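Local coordinates for protelomerase (Agrobacterium tumefaciens, PDB 4F43), which probably cuts and rejoins DNA to generate the closed hairpin ends of the linear chromosome, and protects those ends, at residues A[283-291]-A[298-306]; A[148-157]-A[261-269]. The protein carries 1 engineered substitution. One frame throughout, in Å; residues are numbered along the deposited sequence. Where two conformers were deposited one is given.

Contact 1 (A[283-291]-A[298-306]); sequences KNSYFAAIL and LETSLSYMT. With nucleotides of chain B.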
loop_
_atom_site.group_PDB
_atom_site.type_symbol
_atom_site.label_atom_id
_atom_site.label_comp_id
_atom_site.label_asym_id
_atom_site.label_seq_id
_atom_site.Cartn_x
_atom_site.Cartn_y
_atom_site.Cartn_z
ATOM N N LYS A 283 6.154 -1.908 -21.552
ATOM C CA LYS A 283 6.552 -1.742 -20.159
ATOM C C LYS A 283 5.329 -1.683 -19.251
ATOM O O LYS A 283 5.297 -2.315 -18.194
ATOM C CB LYS A 283 7.390 -0.472 -19.995
ATOM C CG LYS A 283 8.609 -0.634 -19.107
ATOM C CD LYS A 283 9.429 0.646 -19.073
ATOM C CE LYS A 283 10.798 0.415 -18.457
ATOM N NZ LYS A 283 10.700 -0.077 -17.058
ATOM N N ASN A 284 4.323 -0.922 -19.674
ATOM C CA ASN A 284 3.085 -0.789 -18.915
ATOM C C ASN A 284 2.381 -2.129 -18.728
ATOM O O ASN A 284 1.852 -2.421 -17.655
ATOM C CB ASN A 284 2.140 0.205 -19.599
ATOM C CG ASN A 284 2.783 1.559 -19.834
ATOM O OD1 ASN A 284 3.257 1.851 -20.932
ATOM N ND2 ASN A 284 2.803 2.393 -18.802
ATOM N N SER A 285 2.394 -2.942 -19.779
ATOM C CA SER A 285 1.729 -4.238 -19.748
ATOM C C SER A 285 2.417 -5.191 -18.776
ATOM O O SER A 285 1.757 -5.855 -17.977
ATOM C CB SER A 285 1.679 -4.851 -21.147
ATOM O OG SER A 285 0.869 -6.014 -21.161
ATOM N N TYR A 286 3.743 -5.252 -18.851
ATOM C CA TYR A 286 4.519 -6.121 -17.978
ATOM C C TYR A 286 4.383 -5.675 -16.528
ATOM O O TYR A 286 4.231 -6.504 -15.626
ATOM C CB TYR A 286 5.988 -6.134 -18.400
ATOM C CG TYR A 286 6.808 -7.188 -17.696
ATOM C CD1 TYR A 286 6.612 -8.537 -17.960
ATOM C CD2 TYR A 286 7.781 -6.836 -16.771
ATOM C CE1 TYR A 286 7.358 -9.506 -17.319
ATOM C CE2 TYR A 286 8.533 -7.799 -16.127
ATOM C CZ TYR A 286 8.317 -9.131 -16.404
ATOM O OH TYR A 286 9.061 -10.095 -15.765
ATOM N N PHE A 287 4.433 -4.363 -16.316
ATOM C CA PHE A 287 4.235 -3.792 -14.989
ATOM C C PHE A 287 2.881 -4.195 -14.423
ATOM O O PHE A 287 2.790 -4.683 -13.299
ATOM C CB PHE A 287 4.354 -2.269 -15.038
ATOM C CG PHE A 287 5.756 -1.763 -14.863
ATOM C CD1 PHE A 287 6.813 -2.367 -15.522
ATOM C CD2 PHE A 287 6.015 -0.678 -14.046
ATOM C CE1 PHE A 287 8.104 -1.903 -15.363
ATOM C CE2 PHE A 287 7.302 -0.207 -13.884
ATOM C CZ PHE A 287 8.349 -0.821 -14.544
ATOM N N ALA A 288 1.833 -4.004 -15.218
ATOM C CA ALA A 288 0.482 -4.361 -14.804
ATOM C C ALA A 288 0.359 -5.856 -14.519
ATOM O O ALA A 288 -0.393 -6.268 -13.636
ATOM C CB ALA A 288 -0.523 -3.938 -15.861
ATOM N N ALA A 289 1.108 -6.660 -15.266
ATOM C CA ALA A 289 1.056 -8.111 -15.122
ATOM C C ALA A 289 1.715 -8.584 -13.830
ATOM O O ALA A 289 1.146 -9.388 -13.092
ATOM C CB ALA A 289 1.705 -8.784 -16.324
ATOM N N ILE A 290 2.914 -8.079 -13.562
ATOM C CA ILE A 290 3.688 -8.529 -12.410
ATOM C C ILE A 290 3.250 -7.871 -11.103
ATOM O O ILE A 290 3.448 -8.430 -10.025
ATOM C CB ILE A 290 5.193 -8.296 -12.631
ATOM C CG1 ILE A 290 5.482 -6.796 -12.753
ATOM C CG2 ILE A 290 5.669 -9.058 -13.862
ATOM C CD1 ILE A 290 6.821 -6.470 -13.373
ATOM N N LEU A 291 2.652 -6.687 -11.200
ATOM C CA LEU A 291 2.201 -5.973 -10.010
ATOM C C LEU A 291 0.759 -6.322 -9.649
ATOM O O LEU A 291 0.285 -5.990 -8.562
ATOM C CB LEU A 291 2.351 -4.460 -10.198
ATOM C CG LEU A 291 3.779 -3.925 -10.350
ATOM C CD1 LEU A 291 3.763 -2.431 -10.623
ATOM C CD2 LEU A 291 4.603 -4.233 -9.113
ATOM N N LEU A 298 -3.646 0.074 -17.551
ATOM C CA LEU A 298 -2.245 0.311 -17.882
ATOM C C LEU A 298 -1.759 1.667 -17.378
ATOM O O LEU A 298 -0.598 2.025 -17.573
ATOM C CB LEU A 298 -2.040 0.233 -19.397
ATOM C CG LEU A 298 -2.509 -1.034 -20.113
ATOM C CD1 LEU A 298 -2.375 -0.870 -21.620
ATOM C CD2 LEU A 298 -1.725 -2.243 -19.632
ATOM N N GLU A 299 -2.643 2.419 -16.729
ATOM C CA GLU A 299 -2.347 3.772 -16.266
ATOM C C GLU A 299 -1.824 3.789 -14.828
ATOM O O GLU A 299 -1.190 4.746 -14.392
ATOM C CB GLU A 299 -3.609 4.634 -16.375
ATOM C CG GLU A 299 -3.402 6.119 -16.144
ATOM C CD GLU A 299 -4.701 6.896 -16.209
ATOM O OE1 GLU A 299 -4.644 8.136 -16.345
ATOM O OE2 GLU A 299 -5.777 6.266 -16.126
ATOM N N THR A 300 -2.125 2.729 -14.084
ATOM C CA THR A 300 -1.666 2.628 -12.702
ATOM C C THR A 300 -0.157 2.380 -12.670
ATOM O O THR A 300 0.538 2.788 -11.736
ATOM C CB THR A 300 -2.412 1.516 -11.939
ATOM O OG1 THR A 300 -3.821 1.770 -11.981
ATOM C CG2 THR A 300 -1.963 1.457 -10.486
ATOM N N SER A 301 0.344 1.727 -13.713
ATOM C CA SER A 301 1.767 1.427 -13.834
ATOM C C SER A 301 2.612 2.689 -14.005
ATOM O O SER A 301 3.815 2.682 -13.733
ATOM C CB SER A 301 2.012 0.479 -15.010
ATOM O OG SER A 301 1.637 1.078 -16.237
ATOM N N LEU A 302 1.974 3.767 -14.454
ATOM C CA LEU A 302 2.656 5.043 -14.654
ATOM C C LEU A 302 3.257 5.568 -13.354
ATOM O O LEU A 302 4.223 6.332 -13.371
ATOM C CB LEU A 302 1.694 6.080 -15.237
ATOM C CG LEU A 302 1.070 5.762 -16.597
ATOM C CD1 LEU A 302 0.102 6.859 -17.006
ATOM C CD2 LEU A 302 2.151 5.577 -17.651
ATOM N N SER A 303 2.678 5.158 -12.230
ATOM C CA SER A 303 3.143 5.600 -10.921
ATOM C C SER A 303 4.367 4.813 -10.454
ATOM O O SER A 303 4.999 5.172 -9.462
ATOM C CB SER A 303 2.022 5.478 -9.885
ATOM O OG SER A 303 0.891 6.250 -10.256
ATOM N N TYR A 304 4.700 3.742 -11.170
ATOM C CA TYR A 304 5.810 2.878 -10.768
ATOM C C TYR A 304 7.077 3.119 -11.582
ATOM O O TYR A 304 8.085 2.440 -11.387
ATOM C CB TYR A 304 5.404 1.405 -10.856
ATOM C CG TYR A 304 4.411 0.982 -9.801
ATOM C CD1 TYR A 304 4.840 0.511 -8.567
ATOM C CD2 TYR A 304 3.044 1.055 -10.036
ATOM C CE1 TYR A 304 3.937 0.126 -7.596
ATOM C CE2 TYR A 304 2.131 0.670 -9.073
ATOM C CZ TYR A 304 2.582 0.207 -7.854
ATOM O OH TYR A 304 1.674 -0.176 -6.893
ATOM N N MET A 305 7.024 4.084 -12.492
ATOM C CA MET A 305 8.167 4.379 -13.346
ATOM C C MET A 305 8.808 5.711 -12.961
ATOM O O MET A 305 8.407 6.770 -13.438
ATOM C CB MET A 305 7.745 4.378 -14.816
ATOM C CG MET A 305 6.733 3.292 -15.151
ATOM S SD MET A 305 6.688 2.831 -16.892
ATOM C CE MET A 305 6.323 4.401 -17.665
ATOM N N THR A 306 9.805 5.640 -12.086
ATOM C CA THR A 306 10.473 6.833 -11.579
ATOM C C THR A 306 11.990 6.663 -11.531
ATOM O O THR A 306 12.725 7.629 -11.325
ATOM C CB THR A 306 9.979 7.186 -10.169
ATOM O OG1 THR A 306 10.762 8.263 -9.643
ATOM C CG2 THR A 306 10.109 5.983 -9.252
ATOM P P DA B 13 3.393 6.081 -5.254
ATOM O OP1 DA B 13 4.571 5.247 -4.923
ATOM O OP2 DA B 13 3.492 7.116 -6.305
ATOM O "O5'" DA B 13 2.181 5.111 -5.635
ATOM C "C5'" DA B 13 1.713 4.161 -4.687
ATOM C "C4'" DA B 13 0.545 3.375 -5.253
ATOM O "O4'" DA B 13 -0.698 3.958 -4.785
ATOM C "C3'" DA B 13 0.455 3.365 -6.775
ATOM O "O3'" DA B 13 -0.027 2.104 -7.215
ATOM C "C2'" DA B 13 -0.550 4.473 -7.066
ATOM C "C1'" DA B 13 -1.507 4.298 -5.893
ATOM N N9 DA B 13 -2.265 5.495 -5.549
ATOM C C8 DA B 13 -1.927 6.798 -5.782
ATOM N N7 DA B 13 -2.821 7.658 -5.352
ATOM C C5 DA B 13 -3.812 6.864 -4.799
ATOM C C6 DA B 13 -5.038 7.159 -4.169
ATOM N N6 DA B 13 -5.509 8.398 -3.977
ATOM N N1 DA B 13 -5.776 6.119 -3.737
ATOM C C2 DA B 13 -5.328 4.874 -3.919
ATOM N N3 DA B 13 -4.196 4.474 -4.493
ATOM C C4 DA B 13 -3.481 5.527 -4.913
#
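The Y304 ring carries L291 on one face: CD1 lies over its centre, 3.5 Å from the centroid, in a CH-pi contact, whereas O3' of DA13 of chain B approaches the ring obliquely. F287 meets the same loop with ring and CB, taking the carbonyl oxygen of Y304 at its edge and in its plane, and the sulfur of M305 above a face. The latter is a rather distant Met-aromatic contact, with SD 4.7 Å from the F287 centroid. This is part of the telomere resolvase catalytic domain: helix 283-291 backs the loop, with its 3-10 turn at 301-303, that carries a tyrosine to the DNA. The hydroxyl of Y304 lies 2.9 Å from O3' of DA13 of chain B and is also hydrogen-bonded to Y262 OH.

CB of F287 rests on CB of S301 at 3.6 Å. M305 reaches F287 through CG as well, and the aliphatic part of K283 runs past its sulfur. Along the first turns of the helix, L298 lays CD2 against CA of S285 and the methyl of A288. The S301 hydroxyl, set between backbone N and carbonyl carbon (chi1 63°), works in both directions: it donates to L298 O at 2.8 Å and accepts a nearly straight bond, 167° at 3.1 Å, from N284 ND2, with OG lying in the plane of the N284 amide.

Contact 2 (A[148-157]-A[261-269]); sequences IGMTGRAPYE and PYGLRHLYA. Engineered in segment 148-157: A154 (natural residue Arg). With nucleotides of chain B.
The end of helix 140-151 and the G152 turn after it, where phi is positive, meet helix 263-276 closely, with CA atoms 5.0 Å apart at G149 and L264 and 4.8 Å at G152 and R265. That glycine puts its CA over a face of the Y268 ring, 3.6 Å from the centroid, and T151 O lies above the same ring nearer its rim. R153, bent at chi2 and chi3 (-49° and 102°), curls back so that NE donates to T151 O at 3.2 Å; its guanidinium stands almost perpendicular to the Y268 ring and bonds weakly to the phenol oxygen, the stronger partners being I290 O for R153 and P201 O for the Y268 hydroxyl. R265, extended from CG to NE, brings NH1 to G152 O by a bent bond whose modelled length, 2.5 Å, is doubtfully short. A154, an engineered residue at the N-cap of helix 155-161, donates its N to E157 OE1 at 2.9 Å, so the glutamate side chain holds the N-H at the helix start. Backbone amides also grip DNA of chain B: Y156 N binds OP1 of DT23 at 2.7 Å, and Y262 N binds OP1 of DG24. Strand 198-201 lies against T151, R153 and Y268, while helix 230-248 packs on P155 and P261.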
loop_
_atom_site.group_PDB
_atom_site.type_symbol
_atom_site.label_atom_id
_atom_site.label_comp_id
_atom_site.label_asym_id
_atom_site.label_seq_id
_atom_site.Cartn_x
_atom_site.Cartn_y
_atom_site.Cartn_z
ATOM N N ILE A 148 10.506 -7.966 0.487
ATOM C CA ILE A 148 9.980 -6.836 -0.270
ATOM C C ILE A 148 10.905 -6.516 -1.437
ATOM O O ILE A 148 10.449 -6.260 -2.552
ATOM C CB ILE A 148 9.825 -5.578 0.609
ATOM C CG1 ILE A 148 8.820 -5.828 1.732
ATOM C CG2 ILE A 148 9.389 -4.385 -0.229
ATOM C CD1 ILE A 148 8.639 -4.649 2.663
ATOM N N GLY A 149 12.207 -6.541 -1.176
ATOM C CA GLY A 149 13.186 -6.238 -2.204
ATOM C C GLY A 149 13.259 -7.281 -3.304
ATOM O O GLY A 149 13.512 -6.952 -4.463
ATOM N N MET A 150 13.026 -8.540 -2.945
ATOM C CA MET A 150 13.187 -9.649 -3.885
ATOM C C MET A 150 11.917 -10.004 -4.660
ATOM O O MET A 150 11.936 -10.079 -5.889
ATOM C CB MET A 150 13.724 -10.889 -3.165
ATOM C CG MET A 150 15.162 -10.763 -2.670
ATOM S SD MET A 150 16.398 -10.777 -3.989
ATOM C CE MET A 150 16.751 -9.030 -4.168
ATOM N N THR A 151 10.817 -10.231 -3.947
ATOM C CA THR A 151 9.573 -10.638 -4.600
ATOM C C THR A 151 8.711 -9.445 -5.012
ATOM O O THR A 151 7.813 -9.577 -5.841
ATOM C CB THR A 151 8.746 -11.612 -3.727
ATOM O OG1 THR A 151 7.830 -12.339 -4.555
ATOM C CG2 THR A 151 7.970 -10.860 -2.663
ATOM N N GLY A 152 8.984 -8.286 -4.422
ATOM C CA GLY A 152 8.347 -7.049 -4.835
ATOM C C GLY A 152 6.950 -6.798 -4.303
ATOM O O GLY A 152 6.292 -5.845 -4.717
ATOM N N ARG A 153 6.488 -7.642 -3.388
ATOM C CA ARG A 153 5.174 -7.444 -2.789
ATOM C C ARG A 153 5.198 -6.288 -1.790
ATOM O O ARG A 153 6.253 -5.929 -1.265
ATOM C CB ARG A 153 4.677 -8.726 -2.115
ATOM C CG ARG A 153 4.537 -9.923 -3.047
ATOM C CD ARG A 153 3.776 -9.567 -4.315
ATOM N NE ARG A 153 4.667 -9.376 -5.456
ATOM C CZ ARG A 153 4.257 -9.024 -6.670
ATOM N NH1 ARG A 153 5.135 -8.874 -7.651
ATOM N NH2 ARG A 153 2.967 -8.819 -6.900
ATOM N N ALA A 154 4.029 -5.709 -1.538
ATOM C CA ALA A 154 3.899 -4.590 -0.612
ATOM C C ALA A 154 4.094 -5.058 0.828
ATOM O O ALA A 154 3.840 -6.221 1.140
ATOM C CB ALA A 154 2.534 -3.930 -0.782
ATOM N N PRO A 155 4.560 -4.152 1.706
ATOM C CA PRO A 155 4.770 -4.445 3.129
ATOM C C PRO A 155 3.563 -5.101 3.801
ATOM O O PRO A 155 3.741 -6.034 4.582
ATOM C CB PRO A 155 5.019 -3.061 3.727
ATOM C CG PRO A 155 5.677 -2.312 2.625
ATOM C CD PRO A 155 5.031 -2.800 1.354
ATOM N N TYR A 156 2.360 -4.624 3.503
ATOM C CA TYR A 156 1.153 -5.211 4.074
ATOM C C TYR A 156 0.991 -6.653 3.600
ATOM O O TYR A 156 0.761 -7.561 4.402
ATOM C CB TYR A 156 -0.079 -4.383 3.702
ATOM C CG TYR A 156 -1.347 -4.824 4.391
ATOM C CD1 TYR A 156 -1.499 -4.683 5.764
ATOM C CD2 TYR A 156 -2.400 -5.373 3.668
ATOM C CE1 TYR A 156 -2.658 -5.083 6.399
ATOM C CE2 TYR A 156 -3.564 -5.774 4.295
ATOM C CZ TYR A 156 -3.688 -5.628 5.660
ATOM O OH TYR A 156 -4.845 -6.026 6.289
ATOM N N GLU A 157 1.130 -6.852 2.292
ATOM C CA GLU A 157 1.048 -8.180 1.698
ATOM C C GLU A 157 2.107 -9.105 2.287
ATOM O O GLU A 157 1.796 -10.203 2.744
ATOM C CB GLU A 157 1.227 -8.096 0.181
ATOM C CG GLU A 157 0.174 -7.261 -0.530
ATOM C CD GLU A 157 0.518 -7.014 -1.987
ATOM O OE1 GLU A 157 1.685 -7.238 -2.369
ATOM O OE2 GLU A 157 -0.380 -6.598 -2.749
ATOM N N PRO A 261 10.419 1.924 2.046
ATOM C CA PRO A 261 10.067 0.523 1.776
ATOM C C PRO A 261 9.378 0.292 0.432
ATOM O O PRO A 261 9.503 -0.795 -0.131
ATOM C CB PRO A 261 9.107 0.183 2.918
ATOM C CG PRO A 261 9.532 1.073 4.032
ATOM C CD PRO A 261 9.957 2.358 3.377
ATOM N N TYR A 262 8.668 1.294 -0.074
ATOM C CA TYR A 262 7.917 1.130 -1.316
ATOM C C TYR A 262 8.789 1.323 -2.556
ATOM O O TYR A 262 8.414 0.919 -3.658
ATOM C CB TYR A 262 6.708 2.068 -1.354
ATOM C CG TYR A 262 5.543 1.520 -2.151
ATOM C CD1 TYR A 262 4.582 0.718 -1.549
ATOM C CD2 TYR A 262 5.409 1.798 -3.505
ATOM C CE1 TYR A 262 3.516 0.211 -2.274
ATOM C CE2 TYR A 262 4.347 1.296 -4.237
ATOM C CZ TYR A 262 3.405 0.504 -3.617
ATOM O OH TYR A 262 2.347 0.003 -4.340
ATOM N N GLY A 263 9.953 1.936 -2.373
ATOM C CA GLY A 263 10.896 2.117 -3.463
ATOM C C GLY A 263 11.420 0.789 -3.974
ATOM O O GLY A 263 11.790 0.659 -5.143
ATOM N N LEU A 264 11.443 -0.205 -3.091
ATOM C CA LEU A 264 11.899 -1.545 -3.440
ATOM C C LEU A 264 10.953 -2.211 -4.434
ATOM O O LEU A 264 11.356 -3.084 -5.197
ATOM C CB LEU A 264 12.026 -2.404 -2.180
ATOM C CG LEU A 264 12.996 -1.900 -1.110
ATOM C CD1 LEU A 264 12.944 -2.789 0.123
ATOM C CD2 LEU A 264 14.408 -1.833 -1.665
ATOM N N ARG A 265 9.691 -1.793 -4.412
ATOM C CA ARG A 265 8.686 -2.310 -5.333
ATOM C C ARG A 265 8.908 -1.723 -6.727
ATOM O O ARG A 265 8.836 -2.432 -7.736
ATOM C CB ARG A 265 7.283 -1.974 -4.818
ATOM C CG ARG A 265 6.147 -2.686 -5.532
ATOM C CD ARG A 265 4.915 -2.742 -4.638
ATOM N NE ARG A 265 3.688 -3.013 -5.381
ATOM C CZ ARG A 265 3.220 -4.230 -5.641
ATOM N NH1 ARG A 265 3.878 -5.302 -5.223
ATOM N NH2 ARG A 265 2.091 -4.372 -6.325
ATOM N N HIS A 266 9.184 -0.423 -6.766
ATOM C CA HIS A 266 9.532 0.261 -8.005
ATOM C C HIS A 266 10.777 -0.364 -8.626
ATOM O O HIS A 266 10.790 -0.713 -9.811
ATOM C CB HIS A 266 9.789 1.747 -7.738
ATOM C CG HIS A 266 8.570 2.512 -7.327
ATOM N ND1 HIS A 266 8.540 3.889 -7.281
ATOM C CD2 HIS A 266 7.339 2.096 -6.946
ATOM C CE1 HIS A 266 7.343 4.289 -6.890
ATOM N NE2 HIS A 266 6.596 3.221 -6.680
ATOM N N LEU A 267 11.821 -0.500 -7.813
ATOM C CA LEU A 267 13.075 -1.094 -8.262
ATOM C C LEU A 267 12.865 -2.535 -8.720
ATOM O O LEU A 267 13.481 -2.986 -9.686
ATOM C CB LEU A 267 14.123 -1.038 -7.150
ATOM C CG LEU A 267 15.523 -1.532 -7.516
ATOM C CD1 LEU A 267 16.082 -0.733 -8.684
ATOM C CD2 LEU A 267 16.451 -1.457 -6.314
ATOM N N TYR A 268 11.993 -3.251 -8.019
ATOM C CA TYR A 268 11.617 -4.605 -8.405
ATOM C C TYR A 268 11.024 -4.609 -9.811
ATOM O O TYR A 268 11.412 -5.421 -10.660
ATOM C CB TYR A 268 10.620 -5.179 -7.397
ATOM C CG TYR A 268 9.910 -6.430 -7.853
ATOM C CD1 TYR A 268 10.581 -7.643 -7.938
ATOM C CD2 TYR A 268 8.562 -6.402 -8.182
ATOM C CE1 TYR A 268 9.929 -8.789 -8.349
ATOM C CE2 TYR A 268 7.903 -7.542 -8.588
ATOM C CZ TYR A 268 8.590 -8.731 -8.675
ATOM O OH TYR A 268 7.931 -9.866 -9.084
ATOM N N ALA A 269 10.095 -3.687 -10.050
ATOM C CA ALA A 269 9.480 -3.536 -11.366
ATOM C C ALA A 269 10.520 -3.272 -12.452
ATOM O O ALA A 269 10.590 -3.993 -13.454
ATOM C CB ALA A 269 8.443 -2.427 -11.341
ATOM P P DT B 23 1.104 -1.118 3.019
ATOM O OP1 DT B 23 1.979 -2.173 2.462
ATOM O OP2 DT B 23 0.693 -1.175 4.438
ATOM O "O5'" DT B 23 1.795 0.300 2.764
ATOM C "C5'" DT B 23 2.338 0.609 1.486
ATOM C "C4'" DT B 23 2.850 2.038 1.447
ATOM O "O4'" DT B 23 1.775 2.942 1.814
ATOM C "C3'" DT B 23 3.998 2.349 2.405
ATOM O "O3'" DT B 23 4.959 3.174 1.752
ATOM C "C2'" DT B 23 3.315 3.094 3.544
ATOM C "C1'" DT B 23 2.274 3.871 2.753
ATOM N N1 DT B 23 1.150 4.412 3.569
ATOM C C2 DT B 23 1.009 5.776 3.661
ATOM O O2 DT B 23 1.756 6.561 3.109
ATOM N N3 DT B 23 -0.047 6.191 4.426
ATOM C C4 DT B 23 -0.960 5.405 5.097
ATOM O O4 DT B 23 -1.874 5.893 5.759
ATOM C C5 DT B 23 -0.757 3.983 4.961
ATOM C C7 DT B 23 -1.679 3.016 5.643
ATOM C C6 DT B 23 0.275 3.562 4.215
ATOM P P DG B 24 6.327 3.572 2.495
ATOM O OP1 DG B 24 7.384 3.705 1.466
ATOM O OP2 DG B 24 6.514 2.646 3.635
ATOM O "O5'" DG B 24 6.024 5.024 3.090
ATOM C "C5'" DG B 24 5.959 6.142 2.212
ATOM C "C4'" DG B 24 5.780 7.437 2.988
ATOM O "O4'" DG B 24 4.497 7.431 3.665
ATOM C "C3'" DG B 24 6.821 7.700 4.077
ATOM O "O3'" DG B 24 7.206 9.069 4.024
ATOM C "C2'" DG B 24 6.064 7.391 5.364
ATOM C "C1'" DG B 24 4.700 7.931 4.970
ATOM N N9 DG B 24 3.600 7.527 5.844
ATOM C C8 DG B 24 3.125 6.264 6.103
ATOM N N7 DG B 24 2.119 6.250 6.937
ATOM C C5 DG B 24 1.912 7.589 7.249
ATOM C C6 DG B 24 0.962 8.209 8.101
ATOM O O6 DG B 24 0.071 7.681 8.783
ATOM N N1 DG B 24 1.116 9.596 8.119
ATOM C C2 DG B 24 2.065 10.291 7.407
ATOM N N2 DG B 24 2.069 11.622 7.545
ATOM N N3 DG B 24 2.955 9.724 6.609
ATOM C C4 DG B 24 2.817 8.380 6.581
ATOM P P DA B 13 3.393 6.081 -5.254
ATOM O OP1 DA B 13 4.571 5.247 -4.923
ATOM O OP2 DA B 13 3.492 7.116 -6.305
ATOM O "O5'" DA B 13 2.181 5.111 -5.635
ATOM C "C5'" DA B 13 1.713 4.161 -4.687
ATOM C "C4'" DA B 13 0.545 3.375 -5.253
ATOM O "O4'" DA B 13 -0.698 3.958 -4.785
ATOM C "C3'" DA B 13 0.455 3.365 -6.775
ATOM O "O3'" DA B 13 -0.027 2.104 -7.215
ATOM C "C2'" DA B 13 -0.550 4.473 -7.066
ATOM C "C1'" DA B 13 -1.507 4.298 -5.893
ATOM N N9 DA B 13 -2.265 5.495 -5.549
ATOM C C8 DA B 13 -1.927 6.798 -5.782
ATOM N N7 DA B 13 -2.821 7.658 -5.352
ATOM C C5 DA B 13 -3.812 6.864 -4.799
ATOM C C6 DA B 13 -5.038 7.159 -4.169
ATOM N N6 DA B 13 -5.509 8.398 -3.977
ATOM N N1 DA B 13 -5.776 6.119 -3.737
ATOM C C2 DA B 13 -5.328 4.874 -3.919
ATOM N N3 DA B 13 -4.196 4.474 -4.493
ATOM C C4 DA B 13 -3.481 5.527 -4.913
HETATM O O HOH W 1 1.470 -6.950 -5.381
#

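How the contacts relate
The two contacts, with centres about 13 Å apart, both border the bound DNA and follow each other in sequence, since helix 263-276 precedes helix 283-291. Contact 1 is tied to contact 2 by two probable hydrogen bonds: Y304 OH lies 2.6 Å from Y262 OH, and I290 O is 2.9 Å from R153 NH1. R265 NH2 adds a weak bond to L291 O, and the H266 ring meets that of Y304. DA13 of chain B joins them from the DNA side, with Y304 beside its O3' and H266 NE2 3.4 Å from its OP1. Thus contact 2 holds neighbouring phosphates and contact 1 places Y304 beside the same DNA strand.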